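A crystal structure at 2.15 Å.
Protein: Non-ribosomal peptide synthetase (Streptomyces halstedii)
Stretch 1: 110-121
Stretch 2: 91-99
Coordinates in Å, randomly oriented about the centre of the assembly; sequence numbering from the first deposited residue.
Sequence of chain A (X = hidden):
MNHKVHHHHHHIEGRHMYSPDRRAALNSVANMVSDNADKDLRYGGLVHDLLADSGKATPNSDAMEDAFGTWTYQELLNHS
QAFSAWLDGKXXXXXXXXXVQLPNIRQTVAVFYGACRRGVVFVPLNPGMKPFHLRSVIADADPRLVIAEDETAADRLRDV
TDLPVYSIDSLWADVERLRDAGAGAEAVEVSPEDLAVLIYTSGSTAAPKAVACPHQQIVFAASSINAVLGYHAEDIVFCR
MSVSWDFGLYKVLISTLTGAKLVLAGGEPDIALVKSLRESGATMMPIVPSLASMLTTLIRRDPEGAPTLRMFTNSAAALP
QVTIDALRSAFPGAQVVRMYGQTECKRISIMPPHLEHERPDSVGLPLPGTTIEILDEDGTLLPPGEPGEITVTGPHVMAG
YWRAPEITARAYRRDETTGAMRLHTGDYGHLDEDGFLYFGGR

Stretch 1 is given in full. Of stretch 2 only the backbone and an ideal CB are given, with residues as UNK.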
# COMPACT_ATOMS: atom_id res chain seq x y z
N ALA A 110 -8.79 -1.09 -10.36
CA ALA A 110 -9.20 -2.10 -11.32
C ALA A 110 -8.02 -2.60 -12.13
O ALA A 110 -7.93 -3.82 -12.40
CB ALA A 110 -10.30 -1.55 -12.25
N VAL A 111 -7.09 -1.70 -12.48
CA VAL A 111 -5.86 -2.09 -13.15
C VAL A 111 -5.04 -3.02 -12.24
O VAL A 111 -4.60 -4.09 -12.63
CB VAL A 111 -5.04 -0.88 -13.58
CG1 VAL A 111 -3.70 -1.32 -14.12
CG2 VAL A 111 -5.78 -0.10 -14.65
N PHE A 112 -4.91 -2.62 -11.00
CA PHE A 112 -4.20 -3.41 -10.01
C PHE A 112 -4.80 -4.82 -9.89
O PHE A 112 -4.13 -5.84 -10.08
CB PHE A 112 -4.22 -2.65 -8.69
CG PHE A 112 -3.67 -3.41 -7.56
CD1 PHE A 112 -2.46 -4.02 -7.66
CD2 PHE A 112 -4.41 -3.60 -6.40
CE1 PHE A 112 -1.94 -4.75 -6.60
CE2 PHE A 112 -3.92 -4.37 -5.36
CZ PHE A 112 -2.68 -4.92 -5.45
N TYR A 113 -6.07 -4.89 -9.60
CA TYR A 113 -6.68 -6.20 -9.38
C TYR A 113 -6.76 -7.05 -10.63
O TYR A 113 -6.52 -8.29 -10.57
CB TYR A 113 -8.05 -6.06 -8.75
CG TYR A 113 -8.01 -5.82 -7.23
CD1 TYR A 113 -7.32 -6.69 -6.37
CD2 TYR A 113 -8.66 -4.75 -6.67
CE1 TYR A 113 -7.26 -6.46 -5.00
CE2 TYR A 113 -8.59 -4.51 -5.31
CZ TYR A 113 -7.89 -5.39 -4.48
OH TYR A 113 -7.88 -5.20 -3.14
N GLY A 114 -7.06 -6.41 -11.77
CA GLY A 114 -7.20 -7.18 -13.02
C GLY A 114 -5.86 -7.78 -13.38
O GLY A 114 -5.78 -8.91 -13.90
N ALA A 115 -4.78 -7.03 -13.10
CA ALA A 115 -3.44 -7.56 -13.33
C ALA A 115 -3.07 -8.69 -12.40
O ALA A 115 -2.47 -9.70 -12.82
CB ALA A 115 -2.44 -6.48 -13.21
N CYS A 116 -3.44 -8.57 -11.15
CA CYS A 116 -3.17 -9.66 -10.20
C CYS A 116 -3.86 -10.99 -10.63
O CYS A 116 -3.24 -12.09 -10.51
CB CYS A 116 -3.64 -9.25 -8.81
SG CYS A 116 -2.51 -8.10 -7.98
N ARG A 117 -5.12 -10.87 -11.11
CA ARG A 117 -5.95 -12.01 -11.51
C ARG A 117 -5.35 -12.75 -12.71
O ARG A 117 -5.82 -13.84 -13.04
CB ARG A 117 -7.33 -11.57 -11.95
CG ARG A 117 -8.25 -11.12 -10.85
CD ARG A 117 -9.58 -10.64 -11.42
NE ARG A 117 -10.40 -11.81 -11.74
CZ ARG A 117 -10.63 -12.28 -12.97
NH1 ARG A 117 -10.15 -11.68 -14.08
NH2 ARG A 117 -11.39 -13.37 -13.07
N ARG A 118 -4.39 -12.13 -13.38
CA ARG A 118 -3.67 -12.76 -14.49
C ARG A 118 -2.24 -13.06 -14.17
O ARG A 118 -1.48 -13.37 -15.07
CB ARG A 118 -3.79 -11.90 -15.77
CG ARG A 118 -5.21 -11.87 -16.30
CD ARG A 118 -5.62 -13.27 -16.79
NE ARG A 118 -7.02 -13.37 -17.24
CZ ARG A 118 -8.02 -13.89 -16.54
NH1 ARG A 118 -7.85 -14.31 -15.29
NH2 ARG A 118 -9.23 -13.93 -17.07
N GLY A 119 -1.85 -12.93 -12.92
CA GLY A 119 -0.43 -13.06 -12.56
C GLY A 119 0.46 -12.04 -13.19
O GLY A 119 1.68 -12.22 -13.26
N VAL A 120 -0.11 -10.94 -13.65
CA VAL A 120 0.70 -9.85 -14.25
C VAL A 120 1.17 -8.96 -13.09
O VAL A 120 0.47 -8.76 -12.07
CB VAL A 120 -0.16 -9.09 -15.29
CG1 VAL A 120 0.43 -7.77 -15.77
CG2 VAL A 120 -0.40 -9.99 -16.47
N VAL A 121 2.35 -8.40 -13.26
CA VAL A 121 2.98 -7.61 -12.24
C VAL A 121 2.74 -6.12 -12.41
O VAL A 121 3.16 -5.53 -13.39
CB VAL A 121 4.49 -7.88 -12.20
CG1 VAL A 121 5.09 -7.20 -10.97
CG2 VAL A 121 4.73 -9.38 -12.13
N UNK A 91 -2.13 -9.81 -25.04
CA UNK A 91 -1.13 -10.84 -24.95
C UNK A 91 -0.13 -10.64 -23.81
O UNK A 91 1.04 -11.04 -23.94
CB UNK A 91 -0.38 -10.92 -26.28
N UNK A 92 -0.56 -10.02 -22.71
CA UNK A 92 0.33 -9.77 -21.59
C UNK A 92 0.18 -10.98 -20.73
O UNK A 92 -0.89 -11.31 -20.36
CB UNK A 92 0.01 -8.48 -20.84
N UNK A 93 1.27 -11.63 -20.41
CA UNK A 93 1.20 -12.96 -19.85
C UNK A 93 1.71 -12.98 -18.42
O UNK A 93 2.34 -12.03 -17.93
CB UNK A 93 2.00 -13.94 -20.71
N UNK A 94 1.44 -14.11 -17.77
CA UNK A 94 1.87 -14.34 -16.41
C UNK A 94 3.30 -13.96 -16.22
O UNK A 94 4.15 -14.35 -17.00
CB UNK A 94 1.66 -15.80 -16.02
N UNK A 95 3.59 -13.17 -15.20
CA UNK A 95 4.98 -12.85 -14.85
C UNK A 95 5.49 -11.59 -15.49
O UNK A 95 6.49 -11.04 -15.06
CB UNK A 95 5.90 -14.01 -15.24
N UNK A 96 4.79 -11.10 -16.51
CA UNK A 96 5.23 -9.91 -17.24
C UNK A 96 4.77 -8.69 -16.48
O UNK A 96 3.78 -8.77 -15.72
CB UNK A 96 4.69 -9.89 -18.67
N UNK A 97 5.47 -7.57 -16.67
CA UNK A 97 5.18 -6.36 -15.94
C UNK A 97 4.36 -5.38 -16.78
O UNK A 97 4.48 -5.35 -18.02
CB UNK A 97 6.48 -5.70 -15.48
N UNK A 98 3.56 -4.57 -16.08
CA UNK A 98 2.98 -3.37 -16.66
C UNK A 98 3.29 -2.21 -15.74
O UNK A 98 3.18 -2.32 -14.53
CB UNK A 98 1.47 -3.52 -16.87
N UNK A 99 3.72 -1.11 -16.34
CA UNK A 99 3.95 0.10 -15.63
C UNK A 99 2.77 1.03 -15.76
O UNK A 99 2.24 1.25 -16.87
CB UNK A 99 5.23 0.77 -16.13

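Position 91 has positive phi (73°) and lies out of reach of stretch 1. The backbone alone favours glycine. It is G91, which closes a preceding helix in a Schellman motif.

At position 92 CA-to-CB points sideways, and the ideal CB lies 4.6 Å from V120 CG2. A methyl group within reach invites an apolar side chain, such as valine, leucine or isoleucine. V92 CG1 packs 3.7 Å from V120 CG2.

Position 93 points away, and its ideal CB has nothing of stretch 1 near it. Many side chains would do. It is A93, the first residue of a type II turn; its O lies 3.7 Å from V120 CG2.

Position 94 points away overall, yet its ideal CB is 4.1 Å from R118 O. Phi/psi of -46/130 suit the second place of the turn. Proline might be considered, as might a long polar chain that leads outward. The residue is R94, extended, with its guanidinium bonded elsewhere in the structure. G119 suits this neighbour: an ideal CB there would sit 3.0 Å from R94 CG, a clash.

At position 95 phi is 93° and psi -16°. A CB would jam against the preceding carbonyl O, so glycine is the clear choice. It is G95. Its N donates to G119 O at 2.9 Å.

Position 96 points sideways, with no stretch 1 atom within 5.5 Å of its ideal CB. Its O accepts from V121 N at 2.9 Å, whatever the side chain. With open space here, a polar or charged chain fits; an acceptor could also reach back to the turn's backbone. The residue is E96, whose end leads away from stretch 1. Its OE1 accepts from A93 N at 2.9 Å, bracing the turn.

Position 97 pairs with V121 in a parallel bridge, side chains on the same face. The ideal CB is 3.9 Å from V121 O. A beta-branched residue or a chain with a long aliphatic stem would suit. It is R97: its CG lies 3.8 Å from V121 CB, and its NH1 donates to G95 O at 2.9 Å.

At position 98 N donates to V121 O at 2.9 Å. The ideal CB is 4.5 Å from V120 CG1, and V111 and A115 offer further apolar surface. Isoleucine, leucine or methionine could use it. I98 does: CG2 meets V120 CG1 at 3.8 Å, while CD1 reaches V111 CG1 at 4.1 Å and A115 CB at 4.2 Å.

Position 99 points away, so stretch 1 sets no preference. Strand geometry suits a beta-branched residue, and it is V99.

Stretch 2 91-99: GVARGERIV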
# COMPACT_ATOMS: atom_id res chain seq x y z
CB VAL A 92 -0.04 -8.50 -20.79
CG1 VAL A 92 0.85 -8.36 -19.59
CG2 VAL A 92 0.09 -7.26 -21.64
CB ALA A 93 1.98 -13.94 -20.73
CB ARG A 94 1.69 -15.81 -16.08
CG ARG A 94 1.89 -16.15 -14.61
CD ARG A 94 1.61 -17.61 -14.41
NE ARG A 94 2.05 -18.03 -13.09
CZ ARG A 94 2.24 -19.29 -12.71
NH1 ARG A 94 2.05 -20.28 -13.57
NH2 ARG A 94 2.65 -19.56 -11.48
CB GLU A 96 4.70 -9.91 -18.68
CG GLU A 96 5.22 -11.11 -19.49
CD GLU A 96 4.98 -10.98 -20.99
OE1 GLU A 96 3.82 -10.73 -21.41
OE2 GLU A 96 5.96 -11.12 -21.76
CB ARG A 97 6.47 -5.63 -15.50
CG ARG A 97 7.23 -6.21 -14.30
CD ARG A 97 7.91 -7.53 -14.59
NE ARG A 97 8.83 -7.42 -15.73
CZ ARG A 97 9.20 -8.43 -16.50
NH1 ARG A 97 8.76 -9.64 -16.24
NH2 ARG A 97 10.04 -8.23 -17.52
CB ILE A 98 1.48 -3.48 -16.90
CG1 ILE A 98 0.67 -3.60 -15.61
CG2 ILE A 98 1.19 -4.68 -17.79
CD1 ILE A 98 -0.83 -3.62 -15.85
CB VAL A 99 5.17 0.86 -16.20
CG1 VAL A 99 5.19 2.27 -15.67
CG2 VAL A 99 6.45 0.16 -15.79
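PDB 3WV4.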